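Local coordinates for mandelate racemase/muconate lactonizing protein (Alicyclobacillus acidocaldarius LAA1, PDB 3QLD) that is of unknown function but belongs by its fold to the enolase superfamily, with an N-terminal alpha+beta domain joined to a beta/alpha barrel, at residues T63-L68 against S369-S374; D100-R105 against S251-K256; L170-G175 against A179-V184; R306-I311 against A354-W359. All coordinates share one frame; numbering follows the deposited sequence.

Contact 1 (T63-L68 against S369-S374); sequences TAWVML and STATWS. With SO4 (sulfate ion), chain E.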
loop_
_atom_site.group_PDB
_atom_site.type_symbol
_atom_site.label_atom_id
_atom_site.label_comp_id
_atom_site.label_asym_id
_atom_site.label_seq_id
_atom_site.Cartn_x
_atom_site.Cartn_y
_atom_site.Cartn_z
ATOM N N THR A 63 -4.857 -7.299 -9.109
ATOM C CA THR A 63 -5.440 -6.862 -7.872
ATOM C C THR A 63 -6.345 -5.639 -8.095
ATOM O O THR A 63 -7.396 -5.552 -7.457
ATOM C CB THR A 63 -4.414 -6.580 -6.760
ATOM O OG1 THR A 63 -3.476 -5.602 -7.206
ATOM C CG2 THR A 63 -3.641 -7.919 -6.389
ATOM N N ALA A 64 -5.943 -4.763 -9.019
ATOM C CA ALA A 64 -6.791 -3.611 -9.351
ATOM C C ALA A 64 -8.153 -4.097 -9.959
ATOM O O ALA A 64 -9.214 -3.552 -9.698
ATOM C CB ALA A 64 -6.006 -2.641 -10.381
ATOM N N TRP A 65 -8.105 -5.137 -10.764
ATOM C CA TRP A 65 -9.337 -5.647 -11.389
ATOM C C TRP A 65 -10.310 -6.067 -10.302
ATOM O O TRP A 65 -11.483 -5.643 -10.255
ATOM C CB TRP A 65 -8.958 -6.823 -12.304
ATOM C CG TRP A 65 -10.202 -7.445 -12.949
ATOM C CD1 TRP A 65 -10.934 -8.562 -12.515
ATOM C CD2 TRP A 65 -10.882 -6.936 -14.089
ATOM N NE1 TRP A 65 -12.032 -8.753 -13.364
ATOM C CE2 TRP A 65 -12.005 -7.783 -14.336
ATOM C CE3 TRP A 65 -10.633 -5.842 -14.959
ATOM C CZ2 TRP A 65 -12.873 -7.579 -15.428
ATOM C CZ3 TRP A 65 -11.490 -5.656 -16.040
ATOM C CH2 TRP A 65 -12.582 -6.517 -16.263
ATOM N N VAL A 66 -9.851 -6.872 -9.336
ATOM C CA VAL A 66 -10.790 -7.315 -8.290
ATOM C C VAL A 66 -11.189 -6.240 -7.327
ATOM O O VAL A 66 -12.255 -6.277 -6.766
ATOM C CB VAL A 66 -10.291 -8.628 -7.492
ATOM C CG1 VAL A 66 -10.160 -9.784 -8.453
ATOM C CG2 VAL A 66 -8.991 -8.399 -6.766
HETATM N N MSE A 67 -10.277 -5.312 -7.051
HETATM C CA MSE A 67 -10.583 -4.145 -6.247
HETATM C C MSE A 67 -11.747 -3.396 -6.959
HETATM O O MSE A 67 -12.726 -3.003 -6.306
HETATM C CB MSE A 67 -9.273 -3.318 -6.100
HETATM C CG MSE A 67 -9.326 -2.003 -5.274
HETATM SE SE MSE A 67 -10.091 -2.083 -3.490
HETATM C CE MSE A 67 -9.151 -3.625 -2.966
ATOM N N LEU A 68 -11.630 -3.213 -8.262
ATOM C CA LEU A 68 -12.706 -2.432 -8.990
ATOM C C LEU A 68 -14.054 -3.165 -8.986
ATOM O O LEU A 68 -15.055 -2.649 -8.534
ATOM C CB LEU A 68 -12.255 -2.112 -10.417
ATOM C CG LEU A 68 -11.185 -1.026 -10.433
ATOM C CD1 LEU A 68 -10.426 -1.053 -11.758
ATOM C CD2 LEU A 68 -11.774 0.414 -10.124
ATOM N N SER A 369 -9.330 -6.715 -25.828
ATOM C CA SER A 369 -10.000 -7.146 -24.576
ATOM C C SER A 369 -9.785 -8.614 -24.187
ATOM O O SER A 369 -10.005 -9.534 -24.967
ATOM C CB SER A 369 -11.490 -6.802 -24.607
ATOM O OG SER A 369 -11.696 -5.411 -24.347
ATOM N N THR A 370 -9.301 -8.853 -22.979
ATOM C CA THR A 370 -9.137 -10.242 -22.539
ATOM C C THR A 370 -10.191 -10.560 -21.529
ATOM O O THR A 370 -10.385 -11.741 -21.153
ATOM C CB THR A 370 -7.795 -10.525 -21.885
ATOM O OG1 THR A 370 -7.647 -9.696 -20.741
ATOM C CG2 THR A 370 -6.661 -10.315 -22.854
ATOM N N ALA A 371 -10.863 -9.522 -21.066
ATOM C CA ALA A 371 -11.993 -9.674 -20.135
ATOM C C ALA A 371 -12.844 -8.407 -20.149
ATOM O O ALA A 371 -12.340 -7.260 -20.417
ATOM C CB ALA A 371 -11.503 -9.989 -18.698
ATOM N N THR A 372 -14.131 -8.578 -19.880
ATOM C CA THR A 372 -15.025 -7.451 -19.867
ATOM C C THR A 372 -16.125 -7.698 -18.818
ATOM O O THR A 372 -16.715 -8.817 -18.793
ATOM C CB THR A 372 -15.658 -7.228 -21.292
ATOM O OG1 THR A 372 -14.626 -7.115 -22.265
ATOM C CG2 THR A 372 -16.520 -5.945 -21.378
ATOM N N TRP A 373 -16.371 -6.696 -17.963
ATOM C CA TRP A 373 -17.374 -6.797 -16.917
ATOM C C TRP A 373 -18.264 -5.551 -16.925
ATOM O O TRP A 373 -17.756 -4.455 -16.878
ATOM C CB TRP A 373 -16.680 -6.935 -15.570
ATOM C CG TRP A 373 -17.583 -6.993 -14.376
ATOM C CD1 TRP A 373 -18.236 -8.094 -13.896
ATOM C CD2 TRP A 373 -17.881 -5.915 -13.483
ATOM N NE1 TRP A 373 -18.943 -7.747 -12.760
ATOM C CE2 TRP A 373 -18.710 -6.424 -12.474
ATOM C CE3 TRP A 373 -17.510 -4.549 -13.438
ATOM C CZ2 TRP A 373 -19.198 -5.630 -11.441
ATOM C CZ3 TRP A 373 -17.977 -3.769 -12.415
ATOM C CH2 TRP A 373 -18.824 -4.316 -11.416
ATOM N N SER A 374 -19.583 -5.735 -16.953
ATOM C CA SER A 374 -20.535 -4.625 -17.003
ATOM C C SER A 374 -21.468 -4.714 -15.862
ATOM O O SER A 374 -21.871 -5.834 -15.442
ATOM C CB SER A 374 -21.376 -4.676 -18.256
ATOM O OG SER A 374 -20.521 -4.771 -19.376
HETATM S S SO4 E . -13.768 -11.660 -11.664
HETATM O O1 SO4 E . -14.038 -10.772 -12.810
HETATM O O2 SO4 E . -12.624 -11.217 -10.863
HETATM O O3 SO4 E . -14.950 -11.691 -10.782
HETATM O O4 SO4 E . -13.478 -12.996 -12.215
#
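Trp65 and Trp373 meet where helix 63-68 runs nearly parallel to strand 371-374, the two short axes inclined by 16° and 11.4 Å apart at their closest. At that separation the backbones cannot meet, and one indole does most of the bridging. The CG of Trp65 is set anti to the backbone N (chi1 178°), which carries the ring outward from the helix until its six-membered end reaches the strand. There CZ2 lies 3.9 Å from CB of Trp373, which approaches the Trp65 ring obliquely. The same CZ2 is 4.3 Å from the methyl CB of Ala371, and CH2 comes within 4.2 Å of Ala371 O. It is therefore the root of the Trp373 side chain, not its indole, that receives Trp65; the Trp373 side chain also packs against Val69 and Val73 farther along the same helix.

The pyrrole side of Trp65 has a polar task. Its NE1 donates to O1 of a sulfate ion at 2.9 Å in an almost straight bond (171°), the ion lying at the ring edge and in its plane. His70 and His384 also bind this sulfate, His384 belonging to a C-terminal run of histidines that looks like a purification tag. Strand 369-376 pairs with strand 3-15, and Thr370 and Ala371 form a classic beta bulge opposite Arg10. The whole is helix-on-sheet packing in the alpha+beta domain of the enolase superfamily, with the end of the chain returning to complete the N-terminal sheet.

Contact 2 (D100-R105 against S251-K256); sequences DVRGNR and SVRELK. With SO4 (sulfate ion), chain C; SO4 (sulfate ion), chain D.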
loop_
_atom_site.group_PDB
_atom_site.type_symbol
_atom_site.label_atom_id
_atom_site.label_comp_id
_atom_site.label_asym_id
_atom_site.label_seq_id
_atom_site.Cartn_x
_atom_site.Cartn_y
_atom_site.Cartn_z
ATOM N N ASP A 100 -13.572 5.383 2.850
ATOM C CA ASP A 100 -13.196 4.319 3.797
ATOM C C ASP A 100 -12.197 3.314 3.265
ATOM O O ASP A 100 -11.835 2.421 3.993
ATOM C CB ASP A 100 -14.391 3.503 4.262
ATOM C CG ASP A 100 -15.050 2.657 3.143
ATOM O OD1 ASP A 100 -15.122 3.112 1.968
ATOM O OD2 ASP A 100 -15.569 1.548 3.432
ATOM N N VAL A 101 -11.848 3.391 1.992
ATOM C CA VAL A 101 -10.794 2.515 1.408
ATOM C C VAL A 101 -9.387 3.061 1.758
ATOM O O VAL A 101 -9.059 4.255 1.496
ATOM C CB VAL A 101 -10.932 2.432 -0.114
ATOM C CG1 VAL A 101 -9.763 1.669 -0.714
ATOM C CG2 VAL A 101 -12.296 1.758 -0.499
ATOM N N ARG A 102 -8.519 2.189 2.268
ATOM C CA ARG A 102 -7.106 2.549 2.374
ATOM C C ARG A 102 -6.343 2.231 1.127
ATOM O O ARG A 102 -6.607 1.227 0.462
ATOM C CB ARG A 102 -6.445 1.886 3.580
ATOM C CG ARG A 102 -7.344 1.783 4.792
ATOM C CD ARG A 102 -7.627 3.096 5.552
ATOM N NE ARG A 102 -6.586 4.074 5.325
ATOM C CZ ARG A 102 -5.702 4.476 6.234
ATOM N NH1 ARG A 102 -5.746 4.011 7.494
ATOM N NH2 ARG A 102 -4.784 5.372 5.877
ATOM N N GLY A 103 -5.393 3.102 0.810
ATOM C CA GLY A 103 -4.507 2.933 -0.337
ATOM C C GLY A 103 -5.299 2.715 -1.604
ATOM O O GLY A 103 -6.373 3.379 -1.807
ATOM N N ASN A 104 -4.811 1.787 -2.420
ATOM C CA ASN A 104 -5.486 1.415 -3.715
ATOM C C ASN A 104 -5.694 2.634 -4.587
ATOM O O ASN A 104 -6.740 2.801 -5.245
ATOM C CB ASN A 104 -6.819 0.729 -3.425
ATOM C CG ASN A 104 -6.590 -0.691 -2.838
ATOM O OD1 ASN A 104 -6.290 -1.631 -3.602
ATOM N ND2 ASN A 104 -6.716 -0.831 -1.518
ATOM N N ARG A 105 -4.701 3.524 -4.566
ATOM C CA ARG A 105 -4.924 4.824 -5.206
ATOM C C ARG A 105 -5.061 4.772 -6.722
ATOM O O ARG A 105 -5.776 5.616 -7.278
ATOM C CB ARG A 105 -3.859 5.817 -4.794
ATOM C CG ARG A 105 -4.135 6.277 -3.373
ATOM C CD ARG A 105 -3.070 7.338 -2.959
ATOM N NE ARG A 105 -3.292 7.816 -1.578
ATOM C CZ ARG A 105 -3.778 9.022 -1.256
ATOM N NH1 ARG A 105 -4.043 9.952 -2.196
ATOM N NH2 ARG A 105 -3.956 9.322 0.031
ATOM N N SER A 251 1.006 9.907 -1.887
ATOM C CA SER A 251 -0.109 10.650 -1.311
ATOM C C SER A 251 0.344 12.052 -1.034
ATOM O O SER A 251 1.547 12.308 -0.933
ATOM C CB SER A 251 -0.551 10.052 0.024
ATOM O OG SER A 251 0.406 10.297 1.065
ATOM N N VAL A 252 -0.624 12.950 -0.878
ATOM C CA VAL A 252 -0.361 14.339 -0.452
ATOM C C VAL A 252 0.290 14.414 0.939
ATOM O O VAL A 252 1.157 15.239 1.159
ATOM C CB VAL A 252 -1.638 15.242 -0.561
ATOM C CG1 VAL A 252 -1.312 16.737 -0.343
ATOM C CG2 VAL A 252 -2.267 15.097 -1.951
ATOM N N ARG A 253 -0.083 13.541 1.877
ATOM C CA ARG A 253 0.597 13.521 3.189
ATOM C C ARG A 253 2.095 13.106 3.108
ATOM O O ARG A 253 2.927 13.637 3.839
ATOM C CB ARG A 253 -0.116 12.602 4.173
ATOM C CG ARG A 253 -1.427 13.218 4.735
ATOM C CD ARG A 253 -2.357 12.136 5.334
ATOM N NE ARG A 253 -2.820 11.250 4.269
ATOM C CZ ARG A 253 -3.258 10.000 4.421
ATOM N NH1 ARG A 253 -3.320 9.420 5.616
ATOM N NH2 ARG A 253 -3.633 9.325 3.346
ATOM N N GLU A 254 2.415 12.151 2.250
ATOM C CA GLU A 254 3.825 11.769 2.053
ATOM C C GLU A 254 4.624 12.930 1.442
ATOM O O GLU A 254 5.786 13.113 1.713
ATOM C CB GLU A 254 3.928 10.557 1.151
ATOM C CG GLU A 254 4.156 9.201 1.914
ATOM C CD GLU A 254 4.481 8.046 0.944
ATOM O OE1 GLU A 254 3.682 7.815 0.002
ATOM O OE2 GLU A 254 5.539 7.375 1.122
ATOM N N LEU A 255 3.977 13.670 0.569
ATOM C CA LEU A 255 4.558 14.876 -0.034
ATOM C C LEU A 255 4.776 15.909 1.042
ATOM O O LEU A 255 5.808 16.528 1.056
ATOM C CB LEU A 255 3.657 15.461 -1.130
ATOM C CG LEU A 255 4.264 16.705 -1.866
ATOM C CD1 LEU A 255 5.536 16.341 -2.603
ATOM C CD2 LEU A 255 3.254 17.244 -2.869
ATOM N N LYS A 256 3.812 16.115 1.943
ATOM C CA LYS A 256 4.040 16.993 3.138
ATOM C C LYS A 256 5.274 16.624 3.960
ATOM O O LYS A 256 6.067 17.511 4.362
ATOM C CB LYS A 256 2.778 17.127 4.045
ATOM C CG LYS A 256 1.740 18.026 3.419
ATOM C CD LYS A 256 0.419 18.102 4.284
ATOM C CE LYS A 256 -0.599 18.995 3.549
ATOM N NZ LYS A 256 -1.839 19.326 4.341
HETATM S S SO4 C . -3.965 12.382 0.757
HETATM O O1 SO4 C . -4.800 11.215 1.033
HETATM O O2 SO4 C . -3.523 12.347 -0.633
HETATM O O3 SO4 C . -4.735 13.615 0.899
HETATM O O4 SO4 C . -2.855 12.360 1.714
HETATM S S SO4 D . -4.253 5.919 2.514
HETATM O O1 SO4 D . -3.236 4.938 2.909
HETATM O O2 SO4 D . -5.605 5.397 2.681
HETATM O O3 SO4 D . -4.151 7.086 3.383
HETATM O O4 SO4 D . -4.048 6.332 1.122
#
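Ser251 opens the helical segment by laying its CB over one face of the Arg105 guanidinium, 3.5 Å from Arg105 NH2 and offset toward the rim of the group. Arg105 reaches this place on a chain extended from CG to NE. The hydroxyl of Ser251 serves the helix instead: its OG accepts from Glu254 N at 3.0 Å, an N-cap bond. With Val252 the helix proper begins, and Val252 N donates to O2 of the first sulfate (chain C) at 3.0 Å. Arg253 grips O4 of that ion twice, through its backbone N and, after a bend at chi3, through NE, 2.8 Å from O4 in a nearly straight bond (176°). Arg105 NH1 adds a weak bond to O2 of the same sulfate.

A second sulfate (chain D) lies on the loop side. Arg102 NE and Gly103 N both donate to its O2, the amide at 3.0 Å, while Arg105 NE donates to its O4 at 3.2 Å; Arg105 thus stands between the two ions. Asn104 ND2, bonded to Arg102 O, also donates to Glu58 O of the second subunit. The contact contains no direct hydrogen bond between its segments. Its chemistry implies an anion-binding cluster: sulfates probably taken from the crystallisation liquor would be expected to offset the charge of Arg102, Arg105 and Arg253, with Arg282 a further donor, and the helix dipole to favour the sulfate at Val252 N and Arg253 N.

Contact 3 (L170-G175 against A179-V184); sequences LKIAPG and AAIKAV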
loop_
_atom_site.group_PDB
_atom_site.type_symbol
_atom_site.label_atom_id
_atom_site.label_comp_id
_atom_site.label_asym_id
_atom_site.label_seq_id
_atom_site.Cartn_x
_atom_site.Cartn_y
_atom_site.Cartn_z
ATOM N N LEU A 170 18.746 9.897 -18.328
ATOM C CA LEU A 170 19.633 8.808 -18.385
ATOM C C LEU A 170 19.471 7.857 -17.185
ATOM O O LEU A 170 19.521 8.295 -16.029
ATOM C CB LEU A 170 21.054 9.338 -18.297
ATOM C CG LEU A 170 21.419 10.430 -19.308
ATOM C CD1 LEU A 170 22.934 10.484 -19.239
ATOM C CD2 LEU A 170 20.972 9.926 -20.703
ATOM N N LYS A 171 19.377 6.548 -17.465
ATOM C CA LYS A 171 19.409 5.555 -16.382
ATOM C C LYS A 171 20.813 5.456 -15.866
ATOM O O LYS A 171 21.759 5.397 -16.646
ATOM C CB LYS A 171 18.903 4.193 -16.891
ATOM C CG LYS A 171 17.452 4.240 -17.272
ATOM C CD LYS A 171 16.530 4.164 -16.029
ATOM C CE LYS A 171 15.059 4.414 -16.423
ATOM N NZ LYS A 171 14.119 3.590 -15.597
ATOM N N ILE A 172 20.973 5.534 -14.542
ATOM C CA ILE A 172 22.256 5.463 -13.935
ATOM C C ILE A 172 22.280 4.482 -12.730
ATOM O O ILE A 172 21.213 4.154 -12.175
ATOM C CB ILE A 172 22.751 6.849 -13.446
ATOM C CG1 ILE A 172 21.812 7.411 -12.359
ATOM C CG2 ILE A 172 22.954 7.773 -14.685
ATOM C CD1 ILE A 172 22.502 8.539 -11.519
ATOM N N ALA A 173 23.478 3.977 -12.431
ATOM C CA ALA A 173 23.718 3.111 -11.289
ATOM C C ALA A 173 25.147 3.245 -10.878
ATOM O O ALA A 173 25.959 3.788 -11.632
ATOM C CB ALA A 173 23.345 1.629 -11.606
ATOM N N PRO A 174 25.480 2.795 -9.661
ATOM C CA PRO A 174 26.844 2.951 -9.179
ATOM C C PRO A 174 27.825 2.298 -10.160
ATOM O O PRO A 174 27.607 1.168 -10.548
ATOM C CB PRO A 174 26.816 2.209 -7.845
ATOM C CG PRO A 174 25.332 2.314 -7.404
ATOM C CD PRO A 174 24.602 2.129 -8.670
ATOM N N GLY A 175 28.843 3.040 -10.601
ATOM C CA GLY A 175 29.858 2.493 -11.502
ATOM C C GLY A 175 29.557 2.802 -12.943
ATOM O O GLY A 175 30.431 2.626 -13.819
ATOM N N ALA A 179 30.623 8.707 -15.930
ATOM C CA ALA A 179 31.188 8.661 -17.305
ATOM C C ALA A 179 30.156 8.992 -18.415
ATOM O O ALA A 179 30.393 9.845 -19.330
ATOM C CB ALA A 179 31.871 7.317 -17.542
ATOM N N ALA A 180 28.995 8.348 -18.311
ATOM C CA ALA A 180 27.897 8.648 -19.203
ATOM C C ALA A 180 27.486 10.108 -19.119
ATOM O O ALA A 180 27.378 10.760 -20.167
ATOM C CB ALA A 180 26.682 7.716 -18.927
ATOM N N ILE A 181 27.189 10.607 -17.904
ATOM C CA ILE A 181 26.722 11.988 -17.734
ATOM C C ILE A 181 27.745 13.040 -18.206
ATOM O O ILE A 181 27.355 14.002 -18.881
ATOM C CB ILE A 181 26.250 12.306 -16.267
ATOM C CG1 ILE A 181 25.085 11.375 -15.872
ATOM C CG2 ILE A 181 25.905 13.809 -16.119
ATOM C CD1 ILE A 181 24.816 11.288 -14.355
ATOM N N LYS A 182 28.996 12.862 -17.810
ATOM C CA LYS A 182 30.134 13.738 -18.251
ATOM C C LYS A 182 30.145 13.864 -19.803
ATOM O O LYS A 182 30.106 14.993 -20.341
ATOM C CB LYS A 182 31.452 13.208 -17.680
ATOM C CG LYS A 182 32.805 13.968 -17.998
ATOM C CD LYS A 182 34.006 13.235 -17.343
ATOM C CE LYS A 182 34.518 12.025 -18.167
ATOM N NZ LYS A 182 35.014 10.792 -17.409
ATOM N N ALA A 183 30.085 12.719 -20.481
ATOM C CA ALA A 183 30.120 12.655 -21.955
ATOM C C ALA A 183 28.925 13.330 -22.576
ATOM O O ALA A 183 29.060 14.150 -23.514
ATOM C CB ALA A 183 30.265 11.190 -22.431
ATOM N N VAL A 184 27.740 13.068 -22.027
ATOM C CA VAL A 184 26.590 13.689 -22.573
ATOM C C VAL A 184 26.586 15.201 -22.361
ATOM O O VAL A 184 26.303 15.966 -23.300
ATOM C CB VAL A 184 25.330 12.993 -22.120
ATOM C CG1 VAL A 184 24.111 13.679 -22.639
ATOM C CG2 VAL A 184 25.408 11.527 -22.568
#
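Strand 167-171, helix 178-187 and strand 192-196 make up a beta-alpha-beta unit; its first strand and the start of the loop after it meet the helix through Leu170 and Ile172 on one side, Ile181 and Val184 on the other. All four are buried, and the contact is wholly apolar. Leu170 directs its CD1 branch into the helix surface, where it lies 4.1 Å from Ile181 CG1 and 4.3 Å from Val184 CG2, so that one methyl touches residues nearly a turn apart. Ile181 leaves the helix with CG1 anti to the carbonyl carbon (chi1 -60°), and this swings its end back toward the loop after the strand: CD1 stops 4.0 Å from Ile172 CG2. Ile181 therefore touches both partners with different atoms of a single branch.

In a beta/alpha barrel this is the seam between the parallel sheet and its outer layer of helices. Leu170 and Ile172 face the helix, while Lys171 between them turns to the other side of the strand, where its NZ forms a salt bridge with Asp196 of the neighbouring strand. The packing continues along the barrel wall: Leu153 and Ile154 of helix 150-162 press on Val184, which also touches Ile193, and Tyr215 reaches Ile181 from a loop.

Contact 4 (R306-I311 against A354-W359); sequences RVHGLI and AGVADW
Val307 splits its two methyls between two partners, Val356 and Trp359, and the way the branches diverge sets the whole contact. CG1, anti to the backbone N (chi1 163°), points to Val356 and lies 4.2 Å from its CG2. The other branch, CG2, is directed at the indole of Trp359 and sits 4.0 Å from CE3 and 4.1 Å from CZ3. It arrives at the edge of the ring, near its plane, so the methyl meets the rim of the benzo ring and not the pi face.

Val356 divides itself in a similar way. While CG2 answers Val307, its CG1 turns to His308 one residue along helix 303-313, 4.4 Å from His308 NE2 and slanted to the imidazole. A polar link lies beside the apolar groups: Asp117 OD1 is hydrogen-bonded to both His308 NE2 and Val356 N, joining helix and loop through one carboxylate oxygen. A bond of 3.0 Å from Trp359 N to Val356 O closes the short 3-10 turn that brings valine and tryptophan to the same side.

Asp117 lies on helix 105-123, and Trp45 and Ser46 of strand 43-48 touch Val356 and His308 respectively. The arrangement is typical of the border between the two domains of an enolase-superfamily protein: a late barrel helix and the loop after strand 347-349, which runs antiparallel beside barrel strand 137-144, pack against the N-terminal domain.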
loop_
_atom_site.group_PDB
_atom_site.type_symbol
_atom_site.label_atom_id
_atom_site.label_comp_id
_atom_site.label_asym_id
_atom_site.label_seq_id
_atom_site.Cartn_x
_atom_site.Cartn_y
_atom_site.Cartn_z
ATOM N N ARG A 306 -2.790 8.321 -21.503
ATOM C CA ARG A 306 -1.817 9.282 -22.041
ATOM C C ARG A 306 -2.490 10.658 -22.234
ATOM O O ARG A 306 -1.920 11.698 -21.889
ATOM C CB ARG A 306 -1.247 8.776 -23.355
ATOM C CG ARG A 306 -0.219 9.711 -24.014
ATOM C CD ARG A 306 0.519 9.001 -25.140
ATOM N NE ARG A 306 0.824 7.655 -24.712
ATOM C CZ ARG A 306 1.949 7.311 -24.121
ATOM N NH1 ARG A 306 2.923 8.210 -23.941
ATOM N NH2 ARG A 306 2.082 6.072 -23.680
ATOM N N VAL A 307 -3.692 10.644 -22.784
ATOM C CA VAL A 307 -4.528 11.870 -22.916
ATOM C C VAL A 307 -4.764 12.569 -21.583
ATOM O O VAL A 307 -4.458 13.765 -21.440
ATOM C CB VAL A 307 -5.876 11.595 -23.647
ATOM C CG1 VAL A 307 -6.876 12.756 -23.388
ATOM C CG2 VAL A 307 -5.576 11.456 -25.100
ATOM N N HIS A 308 -5.204 11.819 -20.575
ATOM C CA HIS A 308 -5.399 12.364 -19.209
ATOM C C HIS A 308 -4.133 12.906 -18.549
ATOM O O HIS A 308 -4.201 13.879 -17.792
ATOM C CB HIS A 308 -6.072 11.308 -18.295
ATOM C CG HIS A 308 -7.547 11.158 -18.539
ATOM N ND1 HIS A 308 -8.321 10.218 -17.889
ATOM C CD2 HIS A 308 -8.389 11.824 -19.378
ATOM C CE1 HIS A 308 -9.581 10.325 -18.296
ATOM N NE2 HIS A 308 -9.650 11.305 -19.194
ATOM N N GLY A 309 -2.985 12.262 -18.852
ATOM C CA GLY A 309 -1.689 12.598 -18.301
ATOM C C GLY A 309 -1.187 13.871 -18.997
ATOM O O GLY A 309 -0.619 14.732 -18.377
ATOM N N LEU A 310 -1.380 13.977 -20.309
ATOM C CA LEU A 310 -1.115 15.298 -20.954
ATOM C C LEU A 310 -1.999 16.454 -20.462
ATOM O O LEU A 310 -1.522 17.548 -20.327
ATOM C CB LEU A 310 -1.162 15.146 -22.462
ATOM C CG LEU A 310 -0.147 14.150 -23.053
ATOM C CD1 LEU A 310 -0.610 13.509 -24.393
ATOM C CD2 LEU A 310 1.278 14.712 -23.292
ATOM N N ILE A 311 -3.272 16.224 -20.167
ATOM C CA ILE A 311 -4.108 17.237 -19.539
ATOM C C ILE A 311 -3.574 17.677 -18.159
ATOM O O ILE A 311 -3.488 18.840 -17.883
ATOM C CB ILE A 311 -5.555 16.763 -19.484
ATOM C CG1 ILE A 311 -6.110 16.731 -20.925
ATOM C CG2 ILE A 311 -6.382 17.547 -18.469
ATOM C CD1 ILE A 311 -7.379 15.963 -21.112
ATOM N N ALA A 354 -13.567 17.697 -24.558
ATOM C CA ALA A 354 -14.538 17.651 -23.493
ATOM C C ALA A 354 -14.714 16.158 -23.271
ATOM O O ALA A 354 -15.703 15.567 -23.741
ATOM C CB ALA A 354 -15.899 18.275 -23.933
ATOM N N GLY A 355 -13.747 15.533 -22.598
ATOM C CA GLY A 355 -13.804 14.088 -22.419
ATOM C C GLY A 355 -13.149 13.331 -23.564
ATOM O O GLY A 355 -13.229 13.727 -24.725
ATOM N N VAL A 356 -12.549 12.179 -23.265
ATOM C CA VAL A 356 -11.919 11.393 -24.315
ATOM C C VAL A 356 -12.830 10.422 -25.084
ATOM O O VAL A 356 -12.374 9.803 -26.025
ATOM C CB VAL A 356 -10.686 10.657 -23.757
ATOM C CG1 VAL A 356 -11.133 9.500 -22.865
ATOM C CG2 VAL A 356 -9.832 10.169 -24.849
ATOM N N ALA A 357 -14.095 10.276 -24.710
ATOM C CA ALA A 357 -14.950 9.230 -25.323
ATOM C C ALA A 357 -14.940 9.217 -26.847
ATOM O O ALA A 357 -14.771 8.142 -27.462
ATOM C CB ALA A 357 -16.417 9.254 -24.743
ATOM N N ASP A 358 -15.029 10.409 -27.455
ATOM C CA ASP A 358 -15.154 10.573 -28.935
ATOM C C ASP A 358 -13.921 10.159 -29.717
ATOM O O ASP A 358 -14.014 9.885 -30.915
ATOM C CB ASP A 358 -15.497 12.023 -29.315
ATOM C CG ASP A 358 -16.965 12.351 -29.055
ATOM O OD1 ASP A 358 -17.705 11.396 -28.692
ATOM O OD2 ASP A 358 -17.398 13.535 -29.238
ATOM N N TRP A 359 -12.799 10.086 -28.996
ATOM C CA TRP A 359 -11.515 9.745 -29.500
ATOM C C TRP A 359 -11.196 8.246 -29.412
ATOM O O TRP A 359 -10.258 7.786 -30.023
ATOM C CB TRP A 359 -10.444 10.519 -28.727
ATOM C CG TRP A 359 -10.367 11.942 -29.077
ATOM C CD1 TRP A 359 -11.233 12.636 -29.901
ATOM C CD2 TRP A 359 -9.386 12.905 -28.624
ATOM N NE1 TRP A 359 -10.842 13.949 -29.987
ATOM C CE2 TRP A 359 -9.716 14.149 -29.231
ATOM C CE3 TRP A 359 -8.266 12.844 -27.775
ATOM C CZ2 TRP A 359 -8.971 15.318 -29.014
ATOM C CZ3 TRP A 359 -7.513 14.038 -27.549
ATOM C CH2 TRP A 359 -7.871 15.245 -28.169
#

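How the contacts relate
Contacts 3 and 4 are buried, apolar seams of the barrel domain, yet they lie on opposite sides of the chain's centre: contact 3 joins neighbours within one beta-alpha-beta unit, whereas contact 4 borders the N-terminal domain and gains a shared carboxylate there. Contacts 1 and 2 are only partly buried, each includes sulfate, and both touch the second subunit. In contact 1 the ion is an addition to aromatic packing; in contact 2 ions do most of the joining. These two are also neighbours, Met67 CG lying 3.5 Å from Asn104 OD1. Contact 2 links the family's two domains across 145 residues, and contact 1 closes a span of 300 residues.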